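Local atomic coordinates of EscD/YscD/HrpQ family type III secretion system inner membrane ring protein (Pseudomonas aeruginosa, PDB entry 6UID), a protein that probably forms part of the inner-membrane ring of a type III secretion system, its cytoplasmic domain meeting the sorting platform. Residues 56-61 against 95-100; 80-83 against 87-90. One frame throughout, in Å; residues are numbered along the deposited sequence.

Interaction 1 of 2, residues 56-61 against 95-100; sequences QGVRLL and WTFCDP. Unlike the reference sequence in segment 95-100: T96 (reference Ala).
At chi1 172°, V58 swings CG1 to the far side from its backbone N and keeps CG2 beside that nitrogen, while F97 carries its ring between its own N and carbonyl carbon (chi1 76°). These two settings bring V58 CG2 over one face of the F97 ring, 3.9 Å from the ring centroid and 23° off the ring normal, as a CH-pi contact. The methyl is offset toward the rim and comes closest at CE2, where V58 CG2 and F97 CE2 are 3.6 Å apart. V58 CB supports the same part of the ring, standing 3.9 Å from F97 CZ, and the two side chains run past each other in opposite directions. The other branch is used differently: V58 CG1 meets the edge of the W95 indole near its plane, with CH2 4.5 Å away, a looser touch. One forked side chain thus addresses a phenyl face and an indole edge, presented by residues two apart on one strand. All three side chains are buried, and the meeting is wholly apolar. W5 adds an edge-to-face partner to F97, and W95 also packs on I7, F9, L49 and L51. Strand 57-63 ends the mixed sheet, its outer flank followed by segment 80-83, whose L82 bonds to the V58 backbone; strand 93-98 lies inside the antiparallel sheet between strands 5-9 and 88-90, so the contact joins the two sheets across the core.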
ATOM      1  N   GLN A  56       8.089  -3.933 -15.311  1.00 15.60           N
ATOM      2  CA  GLN A  56       8.320  -2.507 -15.431  1.00 14.98           C
ATOM      3  C   GLN A  56       7.845  -1.718 -14.217  1.00 15.76           C
ATOM      4  O   GLN A  56       8.341  -0.607 -13.992  1.00 18.93           O
ATOM      5  CB  GLN A  56       7.601  -1.974 -16.674  1.00 15.71           C
ATOM      6  CG  GLN A  56       8.127  -2.505 -18.001  1.00 18.54           C
ATOM      7  CD  GLN A  56       7.731  -3.928 -18.303  1.00 19.12           C
ATOM      8  OE1 GLN A  56       6.584  -4.322 -18.144  1.00 20.94           O
ATOM      9  NE2 GLN A  56       8.698  -4.713 -18.765  1.00 27.62           N
ATOM     10  N   GLY A  57       6.900  -2.233 -13.444  1.00 14.75           N
ATOM     11  CA  GLY A  57       6.408  -1.457 -12.326  1.00 15.11           C
ATOM     12  C   GLY A  57       5.135  -2.009 -11.721  1.00 13.79           C
ATOM     13  O   GLY A  57       4.720  -3.147 -11.992  1.00 14.93           O
ATOM     14  N   VAL A  58       4.571  -1.192 -10.829  1.00 13.06           N
ATOM     15  CA  VAL A  58       3.419  -1.551 -10.019  1.00 13.00           C
ATOM     16  C   VAL A  58       2.327  -0.529 -10.275  1.00 14.80           C
ATOM     17  O   VAL A  58       2.548   0.674 -10.102  1.00 14.32           O
ATOM     18  CB  VAL A  58       3.803  -1.590  -8.530  1.00 14.54           C
ATOM     19  CG1 VAL A  58       2.576  -1.757  -7.662  1.00 15.42           C
ATOM     20  CG2 VAL A  58       4.835  -2.666  -8.318  1.00 15.55           C
ATOM     21  N   ARG A  59       1.144  -1.007 -10.652  1.00 12.96           N
ATOM     22  CA  ARG A  59      -0.001  -0.169 -10.980  1.00 12.54           C
ATOM     23  C   ARG A  59      -1.125  -0.379  -9.972  1.00 12.52           C
ATOM     24  O   ARG A  59      -1.448  -1.519  -9.620  1.00 12.85           O
ATOM     25  CB  ARG A  59      -0.515  -0.477 -12.386  1.00 14.11           C
ATOM     26  CG  ARG A  59      -1.547   0.501 -12.867  1.00 14.86           C
ATOM     27  CD  ARG A  59      -2.097   0.142 -14.252  1.00 14.93           C
ATOM     28  NE  ARG A  59      -1.066  -0.041 -15.281  1.00 15.66           N
ATOM     29  CZ  ARG A  59      -0.547   0.934 -16.018  1.00 14.91           C
ATOM     30  NH1 ARG A  59      -0.926   2.192 -15.880  1.00 14.62           N
ATOM     31  NH2 ARG A  59       0.372   0.622 -16.936  1.00 16.16           N
ATOM     32  N   LEU A  60      -1.722   0.718  -9.514  1.00 12.37           N
ATOM     33  CA  LEU A  60      -2.881   0.697  -8.641  1.00 13.24           C
ATOM     34  C   LEU A  60      -4.136   0.449  -9.464  1.00 13.66           C
ATOM     35  O   LEU A  60      -4.383   1.158 -10.445  1.00 14.69           O
ATOM     36  CB  LEU A  60      -2.989   2.064  -7.977  1.00 15.40           C
ATOM     37  CG  LEU A  60      -4.201   2.335  -7.109  1.00 15.75           C
ATOM     38  CD1 LEU A  60      -4.223   1.423  -5.885  1.00 17.18           C
ATOM     39  CD2 LEU A  60      -4.189   3.804  -6.715  1.00 16.18           C
ATOM     40  N   LEU A  61      -4.935  -0.551  -9.075  1.00 13.92           N
ATOM     41  CA  LEU A  61      -6.172  -0.866  -9.797  1.00 14.26           C
ATOM     42  C   LEU A  61      -7.445  -0.543  -9.030  1.00 16.07           C
ATOM     43  O   LEU A  61      -8.344   0.112  -9.575  1.00 19.28           O
ATOM     44  CB  LEU A  61      -6.207  -2.346 -10.212  1.00 16.99           C
ATOM     45  CG  LEU A  61      -5.170  -2.776 -11.243  1.00 23.36           C
ATOM     46  CD1 LEU A  61      -5.362  -4.261 -11.569  1.00 26.73           C
ATOM     47  CD2 LEU A  61      -5.252  -1.949 -12.495  1.00 26.87           C
ATOM     48  N   TRP A  95       2.493   0.591   3.434  1.00 12.00           N
ATOM     49  CA  TRP A  95       3.380  -0.327   2.736  1.00 13.67           C
ATOM     50  C   TRP A  95       4.304   0.440   1.809  1.00 12.91           C
ATOM     51  O   TRP A  95       4.084   1.618   1.509  1.00 12.79           O
ATOM     52  CB  TRP A  95       2.572  -1.356   1.929  1.00 12.52           C
ATOM     53  CG  TRP A  95       1.711  -0.796   0.817  1.00 11.50           C
ATOM     54  CD1 TRP A  95       0.501  -0.177   0.948  1.00 12.35           C
ATOM     55  CD2 TRP A  95       1.980  -0.852  -0.580  1.00 10.86           C
ATOM     56  NE1 TRP A  95       0.010   0.153  -0.285  1.00 12.84           N
ATOM     57  CE2 TRP A  95       0.894  -0.256  -1.242  1.00 12.39           C
ATOM     58  CE3 TRP A  95       3.038  -1.355  -1.343  1.00 11.12           C
ATOM     59  CZ2 TRP A  95       0.839  -0.144  -2.634  1.00 12.69           C
ATOM     60  CZ3 TRP A  95       2.981  -1.261  -2.722  1.00 11.96           C
ATOM     61  CH2 TRP A  95       1.900  -0.630  -3.362  1.00 13.38           C
ATOM     62  N   THR A  96       5.353  -0.234   1.350  1.00 12.38           N
ATOM     63  CA  THR A  96       6.167   0.274   0.266  1.00 11.88           C
ATOM     64  C   THR A  96       6.672  -0.903  -0.549  1.00 12.96           C
ATOM     65  O   THR A  96       6.550  -2.065  -0.142  1.00 12.77           O
ATOM     66  CB  THR A  96       7.333   1.112   0.776  1.00 16.80           C
ATOM     67  OG1 THR A  96       7.834   1.893  -0.323  1.00 25.28           O
ATOM     68  CG2 THR A  96       8.403   0.215   1.351  1.00 14.82           C
ATOM     69  N   PHE A  97       7.254  -0.617  -1.698  1.00 11.93           N
ATOM     70  CA  PHE A  97       7.812  -1.663  -2.533  1.00 12.58           C
ATOM     71  C   PHE A  97       9.124  -1.188  -3.122  1.00 12.64           C
ATOM     72  O   PHE A  97       9.378   0.022  -3.216  1.00 12.99           O
ATOM     73  CB  PHE A  97       6.827  -2.112  -3.636  1.00 12.25           C
ATOM     74  CG  PHE A  97       6.712  -1.145  -4.790  1.00 12.10           C
ATOM     75  CD1 PHE A  97       5.891  -0.050  -4.680  1.00 14.46           C
ATOM     76  CD2 PHE A  97       7.430  -1.352  -5.948  1.00 13.44           C
ATOM     77  CE1 PHE A  97       5.800   0.861  -5.759  1.00 14.64           C
ATOM     78  CE2 PHE A  97       7.354  -0.460  -7.000  1.00 15.85           C
ATOM     79  CZ  PHE A  97       6.529   0.629  -6.899  1.00 14.41           C
ATOM     80  N   CYS A  98       9.941  -2.128  -3.569  1.00 11.91           N
ATOM     81  CA  CYS A  98      11.153  -1.786  -4.301  1.00 14.08           C
ATOM     82  C   CYS A  98      11.698  -2.978  -5.060  1.00 14.00           C
ATOM     83  O   CYS A  98      11.188  -4.099  -4.973  1.00 13.23           O
ATOM     84  CB  CYS A  98      12.227  -1.185  -3.391  1.00 18.90           C
ATOM     85  SG  CYS A  98      12.946  -2.325  -2.203  1.00 20.48           S
ATOM     86  N   ASP A  99      12.736  -2.714  -5.845  1.00 16.14           N
ATOM     87  CA  ASP A  99      13.381  -3.749  -6.631  0.50 17.44           C
ATOM     88  C   ASP A  99      14.123  -4.716  -5.717  1.00 17.48           C
ATOM     89  O   ASP A  99      14.570  -4.332  -4.625  1.00 18.58           O
ATOM     90  CB  ASP A  99      14.355  -3.093  -7.613  0.50 25.93           C
ATOM     91  CG  ASP A  99      15.309  -4.078  -8.251  0.50 32.90           C
ATOM     92  OD1 ASP A  99      14.975  -4.623  -9.322  0.50 40.41           O
ATOM     93  OD2 ASP A  99      16.397  -4.299  -7.685  0.50 34.37           O
ATOM     94  N   PRO A 100      14.289  -5.976  -6.112  1.00 20.10           N
ATOM     95  CA  PRO A 100      14.960  -6.936  -5.230  1.00 24.41           C
ATOM     96  C   PRO A 100      16.391  -6.574  -4.869  1.00 23.99           C
ATOM     97  O   PRO A 100      16.878  -7.037  -3.833  1.00 35.18           O
ATOM     98  CB  PRO A 100      14.881  -8.254  -6.016  1.00 26.34           C
ATOM     99  CG  PRO A 100      13.694  -8.093  -6.877  1.00 31.41           C
ATOM    100  CD  PRO A 100      13.673  -6.643  -7.277  1.00 24.76           C
TER

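Interaction 2 of 2, residues 80-83 against 87-90; sequences AILQ and GQTC
L82 lays the branched end of its side chain over the terminal amide of Q88, and both of its methyls gather at the oxygen. CD1 stands above a face of the amide, 4.2 Å from Q88 CD and 3.9 Å from Q88 OE1, whereas CD2 is displaced past the oxygen side, with L82 CD2 and Q88 OE1 3.8 Å apart. Toward the nitrogen, L82 CB comes within 3.9 Å of Q88 NE2. The leucine therefore crosses the amide at a slant, its methyls at OE1 and its CB near NE2, all on one face and in van der Waals contact. Q88 reaches this position by bending: CG stands beside the backbone N, and a second turn at chi2 (-65°) folds the chain, which brings the amide to segment 80-83. The amide nitrogen is gripped by two acceptors, Q71 OE1 of strand 69-71, which also accepts from Q83 N, and a water at 3.2 Å from Q88 NE2. That water in turn donates to Q83 O, 2.9 Å from the water oxygen, linking the loop backbone to the strand side chain. Two acceptors on NE2 should hold the amide's rotation. W95 flanks both L82 and Q88. Along its other side, segment 80-83 joins strand 57-63 through backbone bonding that includes A80 with L60. The loop after strand 74-75 thus passes between an edge strand of one sheet and the side chains of strand 88-90 in the other, within a two-sheet beta sandwich consistent with the forkhead-associated (FHA) fold of this family.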
ATOM      1  N   ALA A  80      -2.838   4.498 -11.743  1.00 15.43           N
ATOM      2  CA  ALA A  80      -1.582   5.175 -11.447  1.00 15.34           C
ATOM      3  C   ALA A  80      -0.436   4.179 -11.309  1.00 13.42           C
ATOM      4  O   ALA A  80      -0.599   3.079 -10.784  1.00 13.49           O
ATOM      5  CB  ALA A  80      -1.717   5.932 -10.129  1.00 19.25           C
ATOM      6  N   ILE A  81       0.725   4.567 -11.813  1.00 14.49           N
ATOM      7  CA  ILE A  81       1.968   3.849 -11.566  1.00 13.22           C
ATOM      8  C   ILE A  81       2.550   4.384 -10.267  1.00 14.38           C
ATOM      9  O   ILE A  81       2.748   5.596 -10.118  1.00 16.71           O
ATOM     10  CB  ILE A  81       2.958   4.021 -12.727  1.00 16.45           C
ATOM     11  CG1 ILE A  81       2.435   3.349 -14.010  1.00 18.74           C
ATOM     12  CG2 ILE A  81       4.339   3.486 -12.347  1.00 18.35           C
ATOM     13  CD1 ILE A  81       2.294   1.858 -13.949  1.00 17.39           C
ATOM     14  N   LEU A  82       2.792   3.490  -9.329  1.00 13.37           N
ATOM     15  CA  LEU A  82       3.290   3.856  -8.012  1.00 13.37           C
ATOM     16  C   LEU A  82       4.813   3.857  -8.008  1.00 17.25           C
ATOM     17  O   LEU A  82       5.454   3.193  -8.830  1.00 17.79           O
ATOM     18  CB  LEU A  82       2.726   2.903  -6.976  1.00 12.76           C
ATOM     19  CG  LEU A  82       1.201   2.911  -6.852  1.00 14.63           C
ATOM     20  CD1 LEU A  82       0.790   1.885  -5.789  1.00 14.62           C
ATOM     21  CD2 LEU A  82       0.645   4.291  -6.549  1.00 16.07           C
ATOM     22  N   GLN A  83       5.391   4.659  -7.110  1.00 15.19           N
ATOM     23  CA  GLN A  83       6.833   4.866  -7.056  1.00 15.76           C
ATOM     24  C   GLN A  83       7.492   4.008  -5.981  1.00 15.60           C
ATOM     25  O   GLN A  83       7.076   4.005  -4.818  1.00 15.21           O
ATOM     26  CB  GLN A  83       7.173   6.340  -6.849  1.00 19.88           C
ATOM     27  CG  GLN A  83       7.071   7.151  -8.167  1.00 52.90           C
ATOM     28  CD  GLN A  83       7.831   6.515  -9.345  1.00 80.40           C
ATOM     29  OE1 GLN A  83       7.265   6.305 -10.422  1.00 58.83           O
ATOM     30  NE2 GLN A  83       9.110   6.209  -9.137  1.00 80.56           N
ATOM     31  N   GLY A  87       6.052   6.227   0.398  1.00 14.77           N
ATOM     32  CA  GLY A  87       5.133   5.697   1.401  1.00 12.74           C
ATOM     33  C   GLY A  87       3.719   5.538   0.892  1.00 15.99           C
ATOM     34  O   GLY A  87       3.055   6.529   0.563  1.00 17.68           O
ATOM     35  N   GLN A  88       3.237   4.304   0.794  1.00 12.62           N
ATOM     36  CA  GLN A  88       1.905   4.011   0.291  1.00 11.75           C
ATOM     37  C   GLN A  88       0.976   3.752   1.476  1.00 14.56           C
ATOM     38  O   GLN A  88       1.326   3.013   2.405  1.00 14.28           O
ATOM     39  CB  GLN A  88       1.937   2.760  -0.608  1.00 12.65           C
ATOM     40  CG  GLN A  88       3.017   2.737  -1.654  1.00 12.91           C
ATOM     41  CD  GLN A  88       2.890   3.812  -2.733  1.00 13.96           C
ATOM     42  OE1 GLN A  88       1.819   4.394  -2.938  1.00 15.59           O
ATOM     43  NE2 GLN A  88       3.966   4.043  -3.458  1.00 14.94           N
ATOM     44  N   THR A  89      -0.223   4.320   1.432  1.00 12.77           N
ATOM     45  CA  THR A  89      -1.232   4.045   2.449  1.00 13.58           C
ATOM     46  C   THR A  89      -2.571   3.792   1.784  1.00 13.68           C
ATOM     47  O   THR A  89      -2.832   4.259   0.677  1.00 14.90           O
ATOM     48  CB  THR A  89      -1.393   5.158   3.493  1.00 14.45           C
ATOM     49  OG1 THR A  89      -1.806   6.369   2.834  1.00 15.91           O
ATOM     50  CG2 THR A  89      -0.106   5.398   4.216  1.00 13.50           C
ATOM     51  N   CYS A  90      -3.412   3.012   2.474  1.00 13.89           N
ATOM     52  CA  CYS A  90      -4.791   2.792   2.051  1.00 13.39           C
ATOM     53  C   CYS A  90      -5.545   2.522   3.357  1.00 15.04           C
ATOM     54  O   CYS A  90      -5.540   1.397   3.863  1.00 14.34           O
ATOM     55  CB  CYS A  90      -4.886   1.644   1.068  1.00 17.06           C
ATOM     56  SG  CYS A  90      -6.474   1.575   0.228  1.00 21.51           S
TER
HETATM   57  O   HOH W   1       6.504   2.249  -2.633  1.00 20.28           O

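How the interactions relate
Both contacts are buried and share one neighbourhood, their centres about 8 Å apart; interaction 2 is nested in the chain between the segments of interaction 1. Strands 88-90 and 93-98 are sheet neighbours, joined by a probable hydrogen bond from W95 N to Q88 O at 2.9 Å, and F97 CZ packs on L82 O at 3.4 Å. Interaction 1 joins the two sheets directly, whereas interaction 2 joins a loop paired along the edge of the mixed sheet to the antiparallel sheet. The chemistry differs: interaction 1 relies on aliphatic and aromatic surfaces alone, while interaction 2 mixes leucine packing with an amide and a bridging water, and reaches the surface at Q83.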